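Local atomic coordinates of amidohydrolase 3 domain-containing protein (Pyrococcus horikoshii, PDB entry 3IGH), a protein that is of uncharacterised function but probably acts as a metal-dependent hydrolase on carbon-nitrogen bonds other than peptide bonds. Residues 456-460 against 461-465; 388-392 against 393-397. All coordinates share one frame; numbering follows the deposited sequence.

Contact 1 of 2, residues 456-460 against 461-465; sequences IGKLE and PGFKA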
loop_
_atom_site.group_PDB
_atom_site.type_symbol
_atom_site.label_atom_id
_atom_site.label_comp_id
_atom_site.label_asym_id
_atom_site.label_seq_id
_atom_site.Cartn_x
_atom_site.Cartn_y
_atom_site.Cartn_z
ATOM N N ILE A 456 3.228 15.988 6.807
ATOM C CA ILE A 456 3.086 17.016 5.776
ATOM C C ILE A 456 2.595 18.311 6.421
ATOM O O ILE A 456 1.882 18.272 7.426
ATOM C CB ILE A 456 2.135 16.553 4.621
ATOM C CG1 ILE A 456 2.638 15.243 3.991
ATOM C CG2 ILE A 456 1.957 17.659 3.560
ATOM C CD1 ILE A 456 1.784 14.679 2.850
ATOM N N GLY A 457 2.998 19.452 5.867
ATOM C CA GLY A 457 2.366 20.722 6.222
ATOM C C GLY A 457 3.298 21.750 6.833
ATOM O O GLY A 457 2.977 22.943 6.855
ATOM N N LYS A 458 4.436 21.279 7.345
ATOM C CA LYS A 458 5.485 22.152 7.879
ATOM C C LYS A 458 6.819 21.820 7.212
ATOM O O LYS A 458 6.957 20.771 6.585
ATOM C CB LYS A 458 5.603 21.996 9.396
ATOM C CG LYS A 458 4.441 22.575 10.197
ATOM C CD LYS A 458 4.728 22.503 11.694
ATOM C CE LYS A 458 3.489 22.798 12.528
ATOM N NZ LYS A 458 3.060 24.223 12.464
ATOM N N LEU A 459 7.801 22.711 7.323
ATOM C CA LEU A 459 9.125 22.396 6.766
ATOM C C LEU A 459 10.147 22.270 7.896
ATOM O O LEU A 459 11.291 22.712 7.792
ATOM C CB LEU A 459 9.548 23.388 5.665
ATOM C CG LEU A 459 8.739 23.390 4.358
ATOM C CD1 LEU A 459 9.065 24.623 3.512
ATOM C CD2 LEU A 459 8.919 22.095 3.527
ATOM N N GLU A 460 9.695 21.655 8.984
ATOM C CA GLU A 460 10.535 21.335 10.133
ATOM C C GLU A 460 11.062 19.913 9.941
ATOM O O GLU A 460 10.504 19.171 9.126
ATOM C CB GLU A 460 9.712 21.458 11.418
ATOM C CG GLU A 460 9.393 22.906 11.783
ATOM C CD GLU A 460 8.277 23.052 12.807
ATOM O OE1 GLU A 460 7.797 24.193 12.990
ATOM O OE2 GLU A 460 7.877 22.041 13.428
ATOM N N PRO A 461 12.159 19.541 10.645
ATOM C CA PRO A 461 12.681 18.162 10.596
ATOM C C PRO A 461 11.630 17.068 10.838
ATOM O O PRO A 461 10.805 17.186 11.743
ATOM C CB PRO A 461 13.743 18.153 11.705
ATOM C CG PRO A 461 14.238 19.558 11.737
ATOM C CD PRO A 461 13.015 20.409 11.484
ATOM N N GLY A 462 11.654 16.029 10.003
ATOM C CA GLY A 462 10.681 14.942 10.088
ATOM C C GLY A 462 9.573 15.054 9.050
ATOM O O GLY A 462 8.969 14.053 8.663
ATOM N N PHE A 463 9.310 16.276 8.593
ATOM C CA PHE A 463 8.267 16.518 7.602
ATOM C C PHE A 463 8.766 16.263 6.183
ATOM O O PHE A 463 9.959 16.415 5.903
ATOM C CB PHE A 463 7.734 17.945 7.727
ATOM C CG PHE A 463 6.794 18.152 8.888
ATOM C CD1 PHE A 463 7.281 18.445 10.163
ATOM C CD2 PHE A 463 5.414 18.066 8.703
ATOM C CE1 PHE A 463 6.405 18.642 11.235
ATOM C CE2 PHE A 463 4.527 18.256 9.763
ATOM C CZ PHE A 463 5.021 18.547 11.033
ATOM N N LYS A 464 7.853 15.858 5.298
ATOM C CA LYS A 464 8.147 15.760 3.869
ATOM C C LYS A 464 8.499 17.146 3.321
ATOM O O LYS A 464 7.878 18.146 3.693
ATOM C CB LYS A 464 6.960 15.188 3.083
ATOM C CG LYS A 464 6.679 13.711 3.337
ATOM C CD LYS A 464 5.735 13.136 2.280
ATOM C CE LYS A 464 5.551 11.639 2.482
ATOM N NZ LYS A 464 4.908 10.971 1.312
ATOM N N ALA A 465 9.492 17.196 2.439
ATOM C CA ALA A 465 9.936 18.455 1.843
ATOM C C ALA A 465 9.068 18.823 0.643
ATOM O O ALA A 465 9.521 18.795 -0.510
ATOM C CB ALA A 465 11.408 18.364 1.440
HETATM O O HOH W 1 5.769 18.984 4.810
#

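Contact 2 of 2, residues 388-392 against 393-397; sequences DLMKV and AELGF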
loop_
_atom_site.group_PDB
_atom_site.type_symbol
_atom_site.label_atom_id
_atom_site.label_comp_id
_atom_site.label_asym_id
_atom_site.label_seq_id
_atom_site.Cartn_x
_atom_site.Cartn_y
_atom_site.Cartn_z
ATOM N N ASP A 388 -14.772 31.474 13.812
ATOM C CA ASP A 388 -15.377 30.702 14.908
ATOM C C ASP A 388 -14.969 29.223 14.911
ATOM O O ASP A 388 -14.677 28.664 15.965
ATOM C CB ASP A 388 -16.908 30.796 14.872
ATOM C CG ASP A 388 -17.412 32.214 15.075
ATOM O OD1 ASP A 388 -16.677 33.022 15.680
ATOM O OD2 ASP A 388 -18.540 32.515 14.622
ATOM N N LEU A 389 -14.962 28.593 13.737
ATOM C CA LEU A 389 -14.644 27.162 13.626
ATOM C C LEU A 389 -13.174 26.843 13.940
ATOM O O LEU A 389 -12.874 25.811 14.561
ATOM C CB LEU A 389 -15.027 26.635 12.237
ATOM C CG LEU A 389 -16.523 26.668 11.897
ATOM C CD1 LEU A 389 -16.786 26.384 10.416
ATOM C CD2 LEU A 389 -17.317 25.699 12.787
ATOM N N MET A 390 -12.274 27.746 13.533
ATOM C CA MET A 390 -10.834 27.599 13.756
ATOM C C MET A 390 -10.521 27.556 15.258
ATOM O O MET A 390 -9.533 26.949 15.687
ATOM C CB MET A 390 -10.092 28.764 13.090
ATOM C CG MET A 390 -8.755 28.423 12.436
ATOM S SD MET A 390 -8.144 29.766 11.374
ATOM C CE MET A 390 -8.221 31.147 12.519
ATOM N N LYS A 391 -11.375 28.203 16.047
ATOM C CA LYS A 391 -11.249 28.237 17.501
ATOM C C LYS A 391 -11.600 26.896 18.154
ATOM O O LYS A 391 -11.074 26.566 19.214
ATOM C CB LYS A 391 -12.153 29.337 18.067
ATOM C CG LYS A 391 -11.655 29.987 19.348
ATOM C CD LYS A 391 -12.157 31.427 19.464
ATOM C CE LYS A 391 -11.354 32.372 18.568
ATOM N NZ LYS A 391 -12.020 33.690 18.375
ATOM N N VAL A 392 -12.486 26.128 17.523
ATOM C CA VAL A 392 -12.981 24.882 18.122
ATOM C C VAL A 392 -12.481 23.591 17.450
ATOM O O VAL A 392 -12.633 22.508 18.011
ATOM C CB VAL A 392 -14.535 24.866 18.281
ATOM C CG1 VAL A 392 -14.990 25.969 19.249
ATOM C CG2 VAL A 392 -15.247 24.986 16.930
ATOM N N ALA A 393 -11.881 23.702 16.264
ATOM C CA ALA A 393 -11.418 22.512 15.540
ATOM C C ALA A 393 -10.198 22.772 14.672
ATOM O O ALA A 393 -9.940 23.911 14.265
ATOM C CB ALA A 393 -12.546 21.940 14.686
ATOM N N GLU A 394 -9.452 21.705 14.392
ATOM C CA GLU A 394 -8.472 21.736 13.316
ATOM C C GLU A 394 -9.225 21.980 12.011
ATOM O O GLU A 394 -10.224 21.320 11.721
ATOM C CB GLU A 394 -7.704 20.421 13.246
ATOM C CG GLU A 394 -6.461 20.506 12.399
ATOM C CD GLU A 394 -5.257 21.021 13.172
ATOM O OE1 GLU A 394 -4.675 22.050 12.756
ATOM O OE2 GLU A 394 -4.894 20.393 14.189
ATOM N N LEU A 395 -8.764 22.969 11.256
ATOM C CA LEU A 395 -9.475 23.427 10.076
ATOM C C LEU A 395 -8.550 23.337 8.869
ATOM O O LEU A 395 -7.425 23.830 8.910
ATOM C CB LEU A 395 -9.926 24.873 10.295
ATOM C CG LEU A 395 -10.915 25.554 9.354
ATOM C CD1 LEU A 395 -12.312 25.004 9.557
ATOM C CD2 LEU A 395 -10.915 27.047 9.635
ATOM N N GLY A 396 -9.024 22.699 7.804
ATOM C CA GLY A 396 -8.263 22.613 6.563
ATOM C C GLY A 396 -8.994 23.341 5.455
ATOM O O GLY A 396 -10.222 23.420 5.473
ATOM N N PHE A 397 -8.243 23.883 4.498
ATOM C CA PHE A 397 -8.855 24.565 3.358
ATOM C C PHE A 397 -8.847 23.653 2.141
ATOM O O PHE A 397 -7.941 22.832 1.952
ATOM C CB PHE A 397 -8.110 25.865 3.016
ATOM C CG PHE A 397 -8.451 27.044 3.908
ATOM C CD1 PHE A 397 -9.337 26.922 4.977
ATOM C CD2 PHE A 397 -7.847 28.280 3.681
ATOM C CE1 PHE A 397 -9.634 28.008 5.794
ATOM C CE2 PHE A 397 -8.128 29.367 4.490
ATOM C CZ PHE A 397 -9.029 29.229 5.555
HETATM O O HOH W 2 -7.741 25.431 14.274
#

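Contact 1 of 2, residues 456-460 against 461-465
Glu460 and Phe463 close a type II beta turn: the N-H of Phe463 bonds to the carbonyl O of Glu460 at 3.2 Å, fairly straight at the hydrogen (157°). Proline suits the second position, where the ring of Pro461 holds phi in the range the turn needs, and glycine the third, because Gly462 has a positive phi that would jam a CB against the preceding carbonyl O. Gly457 is glycine for the same reason. The turn folds the chain back so that the CA atoms of Ile456, ahead of it, and Phe463, its last residue, are 5.5 Å apart. A water fills the bend, accepting from Gly457 N at 3.0 Å and donating to the carbonyl O atoms of Lys458 and Lys464, so three backbone polar groups are satisfied at once. This loop links helix 436-450 to strand 467-470, and backbone bonds tie it to strands 10-14 and 30-35, at Thr13 and Val31, and to Gly29 just before the latter; these N-terminal strands accompany the amidohydrolase barrel. Within it, the Phe463 ring lies flat against Lys458: CB of Lys458 stands over the ring centre of Phe463, 3.7 Å from the centroid and 4° off the normal, a CH-pi contact. CG of Phe463 sits opposite its own carbonyl carbon (chi1 -77°), which lays the ring alongside the lysine chain, both pointing the same way. The carbonyl O of Ile456 meets the ring edge, 3.5 Å from CE2 of Phe463. With an alanine at Phe463, the aliphatic part of Lys458 is likely to lose the ring face it lies on, opening a gap beside Ile456 O. In the conformer given, one of two deposited, NZ of Lys458 reaches Ser14 OG, with Tyr445 as a cation-pi partner. CG1 of Ile456 also touches CD of Lys464 at 4.1 Å, so methylenes meet while the ammonium leads away.

Contact 2 of 2, residues 388-392 against 393-397
Leu395 sets its two methyl groups against successive residues of helix 386-392. CD2 of Leu395 rests 3.8 Å from CG of Met390, the two side chains crossing at about a right angle, while CD1 of Leu395 lies 4.1 Å from CB of Leu389. The leucine can serve both because its CG is anti to the backbone N (chi1 -168°), which turns the forked end toward Leu389 and Met390; the two methyls of leucine suit the two partners. Met390 meets it with the base of its flexible chain, and its chi1 of -143° is off the usual staggered positions, though this is one of two deposited conformers. In this TIM-barrel family the passage is a helix-to-strand turn, and strand 395-397 runs parallel to 357-360 in the barrel wall. Ala393 makes the exit: its N-H bonds to Leu389 O at 2.9 Å, though bent at the hydrogen (134°), and that oxygen also accepts from Val392 N. A water donates to Met390 O and Ala393 O, bridging two carbonyls that cannot bond each other. The small methyl of Ala393 suits this junction, where it fits against Leu358 of strand 357-360 and Val351 of helix 345-354.

How the contacts relate
Contact 2 comes first along the chain, leading from helix 386-392 into barrel strand 395-397; contact 1 follows in the loop between helix 436-450 and strand 467-470. Their centres are about 21 Å apart and their nearest atoms about 8 Å, so they do not touch. Helix 436-450 joins them indirectly: Met390 and Phe397 of contact 2 pack on it, and Tyr445 within it faces Lys458 of contact 1. Strand 58-68 is a second common neighbour, bonded through its backbone at Ser66 to Phe397 and touched at Phe64 by the side chain of Ile456. Contact 2 thus belongs to the barrel wall, whereas contact 1 lies where the chain leaves the barrel and meets the N-terminal strands.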